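BRO1 protein (Saccharomyces cerevisiae, PDB 1ZB1) helps sort cargo into intralumenal vesicles of the multivesicular body and recruits the deubiquitinase DOA4 to endosomes, its Bro1 domain possibly binding SNF7. Local coordinates at residues T18-L31 and F43-N57. Sequence-based numbering, arbitrary orientation.
Sequences TEKLDWKKGLSSYL and FYDEKATSELDHLRN
D53 OD1 takes the backbone N-H of W23, the first residue of helix 23-34, at 2.8 Å, from above the plane of the carboxylate. The other oxygen, D53 OD2, receives K20 NZ at 2.7 Å on its syn side, a salt bridge; a weak second bond from the same ammonium goes to OD1. K20 leaves its backbone pointing away from helix 46-58, and a bend at chi2 (59°) brings the amine back across the aspartate at about a right angle. Water 3 donates to both D22 OD2 and D53 OD2, bridging the two acids; D22 itself is the N-cap, accepting K25 N.

R56 reaches with its chain extended from CG to NE. R56 NH2 donates to T18 OG1 at 2.9 Å, nearly in the guanidinium plane, while R56 NH1 meets E19 O at 3.1 Å, tilted out of that plane, and also a water shared with L21 N and N57 OD1. T18 OG1 also hydrogen-bonds T98 O of strand 97-100. L21 CB covers one guanidinium face, and NE is paired with E121. The W23 indole lies between L52 CD2, a CH-pi contact 3.7 Å from the five-membered ring's centroid, and L21 CD2 over the opposite face, both offset toward the rim. W23 NE1 bonds Y75 of helix 65-86. Farther along, L31 CD1 packs on Y44 CD1 at 3.6 Å, and K24 fits as a knob among E46, T49, S50 and D53.

The N-to-C directions of the short helical segments differ by 136°. D53 and R56, about a turn apart, tie the lead-in and first turn of helix 23-34 to helix 46-58; D53 probably stabilises that start, giving W23 N a much shorter acceptor than its weak bond to L21 O.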
ATOM      1  N   THR A  18      -3.015  18.654  -8.456  1.00 16.91           N
ATOM      2  CA  THR A  18      -3.831  19.733  -7.906  1.00 17.78           C
ATOM      3  C   THR A  18      -3.465  21.045  -8.579  1.00 18.23           C
ATOM      4  O   THR A  18      -2.364  21.198  -9.108  1.00 20.01           O
ATOM      5  CB  THR A  18      -3.607  19.903  -6.387  1.00 15.40           C
ATOM      6  OG1 THR A  18      -4.482  20.919  -5.880  1.00 16.84           O
ATOM      7  CG2 THR A  18      -2.150  20.329  -6.098  1.00 16.73           C
ATOM      8  N   GLU A  19      -4.383  22.001  -8.559  1.00 17.88           N
ATOM      9  CA  GLU A  19      -4.099  23.295  -9.155  1.00 18.53           C
ATOM     10  C   GLU A  19      -3.433  24.191  -8.123  1.00 18.14           C
ATOM     11  O   GLU A  19      -3.689  24.067  -6.925  1.00 14.30           O
ATOM     12  CB  GLU A  19      -5.387  23.954  -9.664  1.00 24.42           C
ATOM     13  CG  GLU A  19      -5.979  23.228 -10.862  1.00 30.47           C
ATOM     14  CD  GLU A  19      -7.056  24.020 -11.567  1.00 35.76           C
ATOM     15  OE1 GLU A  19      -7.469  23.584 -12.665  1.00 39.20           O
ATOM     16  OE2 GLU A  19      -7.488  25.067 -11.031  1.00 37.24           O
ATOM     17  N   LYS A  20      -2.558  25.076  -8.589  1.00 19.51           N
ATOM     18  CA  LYS A  20      -1.881  25.999  -7.694  1.00 20.36           C
ATOM     19  C   LYS A  20      -2.938  26.814  -6.945  1.00 21.79           C
ATOM     20  O   LYS A  20      -3.838  27.390  -7.553  1.00 21.12           O
ATOM     21  CB  LYS A  20      -0.952  26.908  -8.505  1.00 24.14           C
ATOM     22  CG  LYS A  20      -0.604  28.236  -7.849  1.00 28.22           C
ATOM     23  CD  LYS A  20       0.081  28.075  -6.507  1.00 32.35           C
ATOM     24  CE  LYS A  20       0.354  29.454  -5.900  1.00 35.57           C
ATOM     25  NZ  LYS A  20       0.897  29.394  -4.525  1.00 29.79           N
ATOM     26  N   LEU A  21      -2.838  26.837  -5.622  1.00 21.35           N
ATOM     27  CA  LEU A  21      -3.782  27.579  -4.792  1.00 22.00           C
ATOM     28  C   LEU A  21      -3.047  28.767  -4.173  1.00 23.22           C
ATOM     29  O   LEU A  21      -1.935  28.616  -3.666  1.00 22.42           O
ATOM     30  CB  LEU A  21      -4.313  26.670  -3.683  1.00 19.52           C
ATOM     31  CG  LEU A  21      -5.422  27.163  -2.753  1.00 23.30           C
ATOM     32  CD1 LEU A  21      -6.769  27.075  -3.467  1.00 19.85           C
ATOM     33  CD2 LEU A  21      -5.451  26.289  -1.501  1.00 21.79           C
ATOM     34  N   ASP A  22      -3.654  29.946  -4.209  1.00 22.94           N
ATOM     35  CA  ASP A  22      -3.006  31.121  -3.629  1.00 26.09           C
ATOM     36  C   ASP A  22      -3.522  31.377  -2.217  1.00 24.93           C
ATOM     37  O   ASP A  22      -4.539  32.046  -2.034  1.00 22.76           O
ATOM     38  CB  ASP A  22      -3.248  32.356  -4.508  1.00 29.07           C
ATOM     39  CG  ASP A  22      -2.483  33.579  -4.020  1.00 32.55           C
ATOM     40  OD1 ASP A  22      -2.399  34.572  -4.772  1.00 34.64           O
ATOM     41  OD2 ASP A  22      -1.968  33.551  -2.885  1.00 33.28           O
ATOM     42  N   TRP A  23      -2.818  30.839  -1.220  1.00 24.34           N
ATOM     43  CA  TRP A  23      -3.221  31.023   0.169  1.00 23.79           C
ATOM     44  C   TRP A  23      -3.159  32.496   0.589  1.00 23.80           C
ATOM     45  O   TRP A  23      -3.974  32.939   1.389  1.00 22.64           O
ATOM     46  CB  TRP A  23      -2.344  30.189   1.115  1.00 22.13           C
ATOM     47  CG  TRP A  23      -2.913  28.832   1.462  1.00 21.05           C
ATOM     48  CD1 TRP A  23      -2.483  27.619   1.005  1.00 21.32           C
ATOM     49  CD2 TRP A  23      -4.002  28.560   2.355  1.00 19.61           C
ATOM     50  NE1 TRP A  23      -3.234  26.603   1.564  1.00 19.29           N
ATOM     51  CE2 TRP A  23      -4.172  27.154   2.394  1.00 19.93           C
ATOM     52  CE3 TRP A  23      -4.848  29.367   3.128  1.00 20.85           C
ATOM     53  CZ2 TRP A  23      -5.157  26.538   3.178  1.00 18.34           C
ATOM     54  CZ3 TRP A  23      -5.829  28.749   3.910  1.00 20.41           C
ATOM     55  CH2 TRP A  23      -5.971  27.349   3.925  1.00 21.20           C
ATOM     56  N   LYS A  24      -2.191  33.243   0.060  1.00 23.91           N
ATOM     57  CA  LYS A  24      -2.063  34.659   0.401  1.00 25.30           C
ATOM     58  C   LYS A  24      -3.305  35.430  -0.042  1.00 26.58           C
ATOM     59  O   LYS A  24      -3.959  36.092   0.762  1.00 26.32           O
ATOM     60  CB  LYS A  24      -0.809  35.257  -0.248  1.00 27.63           C
ATOM     61  CG  LYS A  24       0.486  34.600   0.206  1.00 32.20           C
ATOM     62  CD  LYS A  24       1.702  35.120  -0.554  1.00 35.32           C
ATOM     63  CE  LYS A  24       2.040  36.547  -0.161  1.00 39.31           C
ATOM     64  NZ  LYS A  24       3.256  37.051  -0.868  1.00 44.53           N
ATOM     65  N   LYS A  25      -3.635  35.335  -1.322  1.00 28.48           N
ATOM     66  CA  LYS A  25      -4.807  36.023  -1.853  1.00 30.93           C
ATOM     67  C   LYS A  25      -6.096  35.506  -1.215  1.00 29.90           C
ATOM     68  O   LYS A  25      -6.984  36.285  -0.872  1.00 29.98           O
ATOM     69  CB  LYS A  25      -4.879  35.844  -3.371  1.00 33.42           C
ATOM     70  CG  LYS A  25      -6.123  36.444  -4.012  1.00 36.01           C
ATOM     71  CD  LYS A  25      -6.136  36.199  -5.515  1.00 40.25           C
ATOM     72  CE  LYS A  25      -7.432  36.684  -6.148  1.00 43.14           C
ATOM     73  NZ  LYS A  25      -7.501  36.380  -7.606  1.00 45.87           N
ATOM     74  N   GLY A  26      -6.187  34.189  -1.055  1.00 29.36           N
ATOM     75  CA  GLY A  26      -7.380  33.589  -0.477  1.00 28.64           C
ATOM     76  C   GLY A  26      -7.637  33.962   0.967  1.00 29.07           C
ATOM     77  O   GLY A  26      -8.779  34.186   1.368  1.00 28.81           O
ATOM     78  N   LEU A  27      -6.574  34.041   1.758  1.00 29.95           N
ATOM     79  CA  LEU A  27      -6.715  34.380   3.166  1.00 29.91           C
ATOM     80  C   LEU A  27      -6.949  35.874   3.366  1.00 30.52           C
ATOM     81  O   LEU A  27      -7.757  36.277   4.203  1.00 29.35           O
ATOM     82  CB  LEU A  27      -5.469  33.927   3.932  1.00 30.91           C
ATOM     83  CG  LEU A  27      -5.622  33.691   5.433  1.00 31.37           C
ATOM     84  CD1 LEU A  27      -6.905  32.917   5.715  1.00 30.87           C
ATOM     85  CD2 LEU A  27      -4.408  32.923   5.945  1.00 27.77           C
ATOM     86  N   SER A  28      -6.249  36.704   2.601  1.00 31.04           N
ATOM     87  CA  SER A  28      -6.426  38.141   2.739  1.00 32.79           C
ATOM     88  C   SER A  28      -7.832  38.535   2.278  1.00 34.46           C
ATOM     89  O   SER A  28      -8.475  39.386   2.892  1.00 34.25           O
ATOM     90  CB  SER A  28      -5.354  38.900   1.948  1.00 31.63           C
ATOM     91  OG  SER A  28      -5.376  38.565   0.574  1.00 32.70           O
ATOM     92  N   SER A  29      -8.315  37.907   1.209  1.00 35.35           N
ATOM     93  CA  SER A  29      -9.651  38.211   0.714  1.00 35.64           C
ATOM     94  C   SER A  29     -10.670  37.919   1.800  1.00 36.04           C
ATOM     95  O   SER A  29     -11.522  38.756   2.102  1.00 36.36           O
ATOM     96  CB  SER A  29      -9.973  37.388  -0.534  1.00 36.54           C
ATOM     97  OG  SER A  29      -9.199  37.834  -1.632  1.00 40.03           O
ATOM     98  N   TYR A  30     -10.581  36.732   2.391  1.00 35.43           N
ATOM     99  CA  TYR A  30     -11.496  36.353   3.460  1.00 34.23           C
ATOM    100  C   TYR A  30     -11.474  37.411   4.560  1.00 35.70           C
ATOM    101  O   TYR A  30     -12.523  37.844   5.038  1.00 35.18           O
ATOM    102  CB  TYR A  30     -11.100  35.002   4.054  1.00 33.23           C
ATOM    103  CG  TYR A  30     -11.840  34.664   5.328  1.00 33.68           C
ATOM    104  CD1 TYR A  30     -13.191  34.309   5.307  1.00 32.38           C
ATOM    105  CD2 TYR A  30     -11.197  34.729   6.561  1.00 33.16           C
ATOM    106  CE1 TYR A  30     -13.880  34.028   6.486  1.00 33.29           C
ATOM    107  CE2 TYR A  30     -11.875  34.455   7.743  1.00 34.36           C
ATOM    108  CZ  TYR A  30     -13.213  34.105   7.702  1.00 34.30           C
ATOM    109  OH  TYR A  30     -13.876  33.834   8.881  1.00 33.54           O
ATOM    110  N   LEU A  31     -10.269  37.817   4.954  1.00 37.21           N
ATOM    111  CA  LEU A  31     -10.093  38.820   5.997  1.00 39.38           C
ATOM    112  C   LEU A  31     -10.679  40.175   5.594  1.00 40.31           C
ATOM    113  O   LEU A  31     -11.378  40.808   6.384  1.00 40.73           O
ATOM    114  CB  LEU A  31      -8.605  38.968   6.332  1.00 38.20           C
ATOM    115  CG  LEU A  31      -7.931  37.736   6.947  1.00 39.01           C
ATOM    116  CD1 LEU A  31      -6.429  37.958   7.063  1.00 37.99           C
ATOM    117  CD2 LEU A  31      -8.536  37.451   8.310  1.00 38.37           C
ATOM    118  N   PHE A  43      -5.248  41.203  11.432  1.00 36.31           N
ATOM    119  CA  PHE A  43      -5.490  39.772  11.581  1.00 35.19           C
ATOM    120  C   PHE A  43      -4.682  38.913  10.609  1.00 34.59           C
ATOM    121  O   PHE A  43      -4.834  37.692  10.585  1.00 33.00           O
ATOM    122  CB  PHE A  43      -6.982  39.468  11.381  1.00 37.65           C
ATOM    123  CG  PHE A  43      -7.896  40.232  12.307  1.00 39.90           C
ATOM    124  CD1 PHE A  43      -8.140  41.589  12.107  1.00 41.38           C
ATOM    125  CD2 PHE A  43      -8.515  39.593  13.376  1.00 40.17           C
ATOM    126  CE1 PHE A  43      -8.991  42.297  12.959  1.00 41.08           C
ATOM    127  CE2 PHE A  43      -9.366  40.290  14.233  1.00 40.59           C
ATOM    128  CZ  PHE A  43      -9.603  41.645  14.024  1.00 39.65           C
ATOM    129  N   TYR A  44      -3.817  39.553   9.827  1.00 32.32           N
ATOM    130  CA  TYR A  44      -3.013  38.853   8.828  1.00 31.67           C
ATOM    131  C   TYR A  44      -1.544  38.686   9.220  1.00 31.28           C
ATOM    132  O   TYR A  44      -0.899  39.636   9.659  1.00 30.74           O
ATOM    133  CB  TYR A  44      -3.105  39.618   7.506  1.00 31.88           C
ATOM    134  CG  TYR A  44      -2.516  38.914   6.305  1.00 31.59           C
ATOM    135  CD1 TYR A  44      -3.026  37.695   5.869  1.00 31.26           C
ATOM    136  CD2 TYR A  44      -1.472  39.487   5.581  1.00 31.27           C
ATOM    137  CE1 TYR A  44      -2.514  37.061   4.737  1.00 29.59           C
ATOM    138  CE2 TYR A  44      -0.953  38.862   4.443  1.00 31.67           C
ATOM    139  CZ  TYR A  44      -1.481  37.648   4.029  1.00 30.54           C
ATOM    140  OH  TYR A  44      -0.980  37.017   2.911  1.00 28.86           O
ATOM    141  N   ASP A  45      -1.027  37.470   9.070  1.00 29.37           N
ATOM    142  CA  ASP A  45       0.379  37.181   9.361  1.00 28.42           C
ATOM    143  C   ASP A  45       1.009  36.960   7.992  1.00 29.30           C
ATOM    144  O   ASP A  45       0.964  35.851   7.456  1.00 25.94           O
ATOM    145  CB  ASP A  45       0.515  35.905  10.194  1.00 28.71           C
ATOM    146  CG  ASP A  45       1.948  35.632  10.630  1.00 27.59           C
ATOM    147  OD1 ASP A  45       2.894  36.069   9.937  1.00 27.12           O
ATOM    148  OD2 ASP A  45       2.125  34.959  11.667  1.00 27.12           O
ATOM    149  N   GLU A  46       1.576  38.022   7.425  1.00 28.71           N
ATOM    150  CA  GLU A  46       2.186  37.963   6.102  1.00 31.77           C
ATOM    151  C   GLU A  46       3.278  36.907   5.965  1.00 31.87           C
ATOM    152  O   GLU A  46       3.297  36.150   4.996  1.00 31.33           O
ATOM    153  CB  GLU A  46       2.750  39.338   5.728  1.00 36.98           C
ATOM    154  CG  GLU A  46       3.638  39.352   4.486  1.00 43.84           C
ATOM    155  CD  GLU A  46       2.897  38.981   3.209  1.00 48.76           C
ATOM    156  OE1 GLU A  46       2.417  37.826   3.102  1.00 51.42           O
ATOM    157  OE2 GLU A  46       2.801  39.848   2.307  1.00 49.01           O
ATOM    158  N   LYS A  47       4.183  36.855   6.934  1.00 30.60           N
ATOM    159  CA  LYS A  47       5.280  35.896   6.889  1.00 29.24           C
ATOM    160  C   LYS A  47       4.802  34.440   6.921  1.00 27.60           C
ATOM    161  O   LYS A  47       5.174  33.637   6.064  1.00 25.72           O
ATOM    162  CB  LYS A  47       6.241  36.149   8.049  1.00 30.05           C
ATOM    163  CG  LYS A  47       7.514  35.324   7.983  1.00 32.01           C
ATOM    164  CD  LYS A  47       8.472  35.723   9.094  1.00 36.35           C
ATOM    165  CE  LYS A  47       9.765  34.917   9.038  1.00 37.86           C
ATOM    166  NZ  LYS A  47       9.547  33.473   9.341  1.00 40.03           N
ATOM    167  N   ALA A  48       3.983  34.101   7.909  1.00 24.85           N
ATOM    168  CA  ALA A  48       3.472  32.743   8.027  1.00 24.12           C
ATOM    169  C   ALA A  48       2.658  32.350   6.795  1.00 23.86           C
ATOM    170  O   ALA A  48       2.837  31.258   6.257  1.00 23.24           O
ATOM    171  CB  ALA A  48       2.623  32.607   9.285  1.00 22.22           C
ATOM    172  N   THR A  49       1.778  33.242   6.343  1.00 22.52           N
ATOM    173  CA  THR A  49       0.941  32.949   5.180  1.00 22.34           C
ATOM    174  C   THR A  49       1.773  32.759   3.916  1.00 23.98           C
ATOM    175  O   THR A  49       1.409  31.972   3.042  1.00 19.68           O
ATOM    176  CB  THR A  49      -0.105  34.053   4.948  1.00 23.14           C
ATOM    177  OG1 THR A  49      -0.836  34.274   6.164  1.00 22.89           O
ATOM    178  CG2 THR A  49      -1.088  33.639   3.843  1.00 23.68           C
ATOM    179  N   SER A  50       2.892  33.473   3.822  1.00 23.20           N
ATOM    180  CA  SER A  50       3.776  33.344   2.669  1.00 23.75           C
ATOM    181  C   SER A  50       4.463  31.972   2.715  1.00 22.92           C
ATOM    182  O   SER A  50       4.602  31.295   1.692  1.00 22.41           O
ATOM    183  CB  SER A  50       4.829  34.458   2.684  1.00 25.81           C
ATOM    184  OG  SER A  50       5.716  34.332   1.587  1.00 29.66           O
ATOM    185  N   GLU A  51       4.880  31.560   3.907  1.00 22.27           N
ATOM    186  CA  GLU A  51       5.541  30.269   4.081  1.00 22.04           C
ATOM    187  C   GLU A  51       4.568  29.114   3.818  1.00 19.92           C
ATOM    188  O   GLU A  51       4.940  28.101   3.224  1.00 19.19           O
ATOM    189  CB  GLU A  51       6.133  30.168   5.493  1.00 24.82           C
ATOM    190  CG  GLU A  51       7.562  30.719   5.588  1.00 32.06           C
ATOM    191  CD  GLU A  51       7.961  31.134   6.995  1.00 35.93           C
ATOM    192  OE1 GLU A  51       7.556  30.456   7.964  1.00 38.82           O
ATOM    193  OE2 GLU A  51       8.694  32.138   7.131  1.00 38.61           O
ATOM    194  N   LEU A  52       3.325  29.283   4.258  1.00 18.94           N
ATOM    195  CA  LEU A  52       2.289  28.277   4.054  1.00 17.77           C
ATOM    196  C   LEU A  52       2.006  28.091   2.566  1.00 18.51           C
ATOM    197  O   LEU A  52       1.883  26.967   2.090  1.00 17.54           O
ATOM    198  CB  LEU A  52       0.996  28.693   4.752  1.00 16.80           C
ATOM    199  CG  LEU A  52      -0.262  27.905   4.354  1.00 18.51           C
ATOM    200  CD1 LEU A  52      -0.203  26.485   4.941  1.00 16.28           C
ATOM    201  CD2 LEU A  52      -1.497  28.634   4.865  1.00 17.66           C
ATOM    202  N   ASP A  53       1.875  29.199   1.838  1.00 18.71           N
ATOM    203  CA  ASP A  53       1.599  29.132   0.405  1.00 19.09           C
ATOM    204  C   ASP A  53       2.726  28.365  -0.289  1.00 20.05           C
ATOM    205  O   ASP A  53       2.494  27.581  -1.213  1.00 18.57           O
ATOM    206  CB  ASP A  53       1.490  30.543  -0.179  1.00 20.79           C
ATOM    207  CG  ASP A  53       1.019  30.544  -1.620  1.00 26.22           C
ATOM    208  OD1 ASP A  53      -0.141  30.145  -1.866  1.00 27.91           O
ATOM    209  OD2 ASP A  53       1.805  30.941  -2.507  1.00 27.57           O
ATOM    210  N   HIS A  54       3.948  28.600   0.169  1.00 18.94           N
ATOM    211  CA  HIS A  54       5.115  27.931  -0.398  1.00 19.41           C
ATOM    212  C   HIS A  54       5.114  26.435  -0.040  1.00 18.69           C
ATOM    213  O   HIS A  54       5.431  25.580  -0.870  1.00 15.53           O
ATOM    214  CB  HIS A  54       6.391  28.583   0.138  1.00 25.66           C
ATOM    215  CG  HIS A  54       7.608  28.284  -0.679  1.00 30.52           C
ATOM    216  ND1 HIS A  54       8.878  28.263  -0.144  1.00 35.07           N
ATOM    217  CD2 HIS A  54       7.751  28.018  -1.999  1.00 33.94           C
ATOM    218  CE1 HIS A  54       9.752  27.994  -1.099  1.00 34.50           C
ATOM    219  NE2 HIS A  54       9.094  27.840  -2.234  1.00 35.17           N
ATOM    220  N   LEU A  55       4.750  26.128   1.204  1.00 16.94           N
ATOM    221  CA  LEU A  55       4.709  24.746   1.673  1.00 15.67           C
ATOM    222  C   LEU A  55       3.781  23.896   0.804  1.00 16.44           C
ATOM    223  O   LEU A  55       4.150  22.793   0.403  1.00 14.63           O
ATOM    224  CB  LEU A  55       4.248  24.698   3.133  1.00 12.80           C
ATOM    225  CG  LEU A  55       3.997  23.314   3.736  1.00 14.92           C
ATOM    226  CD1 LEU A  55       5.294  22.503   3.742  1.00 15.30           C
ATOM    227  CD2 LEU A  55       3.442  23.465   5.162  1.00 15.80           C
ATOM    228  N   ARG A  56       2.589  24.407   0.501  1.00 15.42           N
ATOM    229  CA  ARG A  56       1.647  23.651  -0.329  1.00 16.08           C
ATOM    230  C   ARG A  56       2.217  23.433  -1.723  1.00 16.62           C
ATOM    231  O   ARG A  56       2.047  22.365  -2.316  1.00 14.71           O
ATOM    232  CB  ARG A  56       0.294  24.367  -0.442  1.00 15.92           C
ATOM    233  CG  ARG A  56      -0.752  23.574  -1.274  1.00 19.32           C
ATOM    234  CD  ARG A  56      -2.101  24.309  -1.369  1.00 22.89           C
ATOM    235  NE  ARG A  56      -3.201  23.429  -1.772  1.00 28.32           N
ATOM    236  CZ  ARG A  56      -3.454  23.036  -3.018  1.00 30.08           C
ATOM    237  NH1 ARG A  56      -2.690  23.439  -4.026  1.00 38.83           N
ATOM    238  NH2 ARG A  56      -4.480  22.228  -3.257  1.00 27.08           N
ATOM    239  N   ASN A  57       2.893  24.439  -2.267  1.00 16.86           N
ATOM    240  CA  ASN A  57       3.468  24.255  -3.588  1.00 17.76           C
ATOM    241  C   ASN A  57       4.543  23.173  -3.521  1.00 16.48           C
ATOM    242  O   ASN A  57       4.644  22.335  -4.424  1.00 16.60           O
ATOM    243  CB  ASN A  57       4.035  25.576  -4.126  1.00 21.49           C
ATOM    244  CG  ASN A  57       2.942  26.531  -4.574  1.00 26.50           C
ATOM    245  OD1 ASN A  57       1.975  26.116  -5.210  1.00 29.91           O
ATOM    246  ND2 ASN A  57       3.096  27.810  -4.259  1.00 27.73           N
TER
HETATM  247  O   HOH W   1      -0.654  25.392  -4.261  1.00 12.74           O
HETATM  248  O   HOH W   2      -0.036  27.349  -2.213  1.00 20.53           O
HETATM  249  O   HOH W   3       1.135  33.767  -3.276  1.00 52.40           O
HETATM  250  O   HOH W   4       5.877  35.865  -0.581  1.00 46.82           O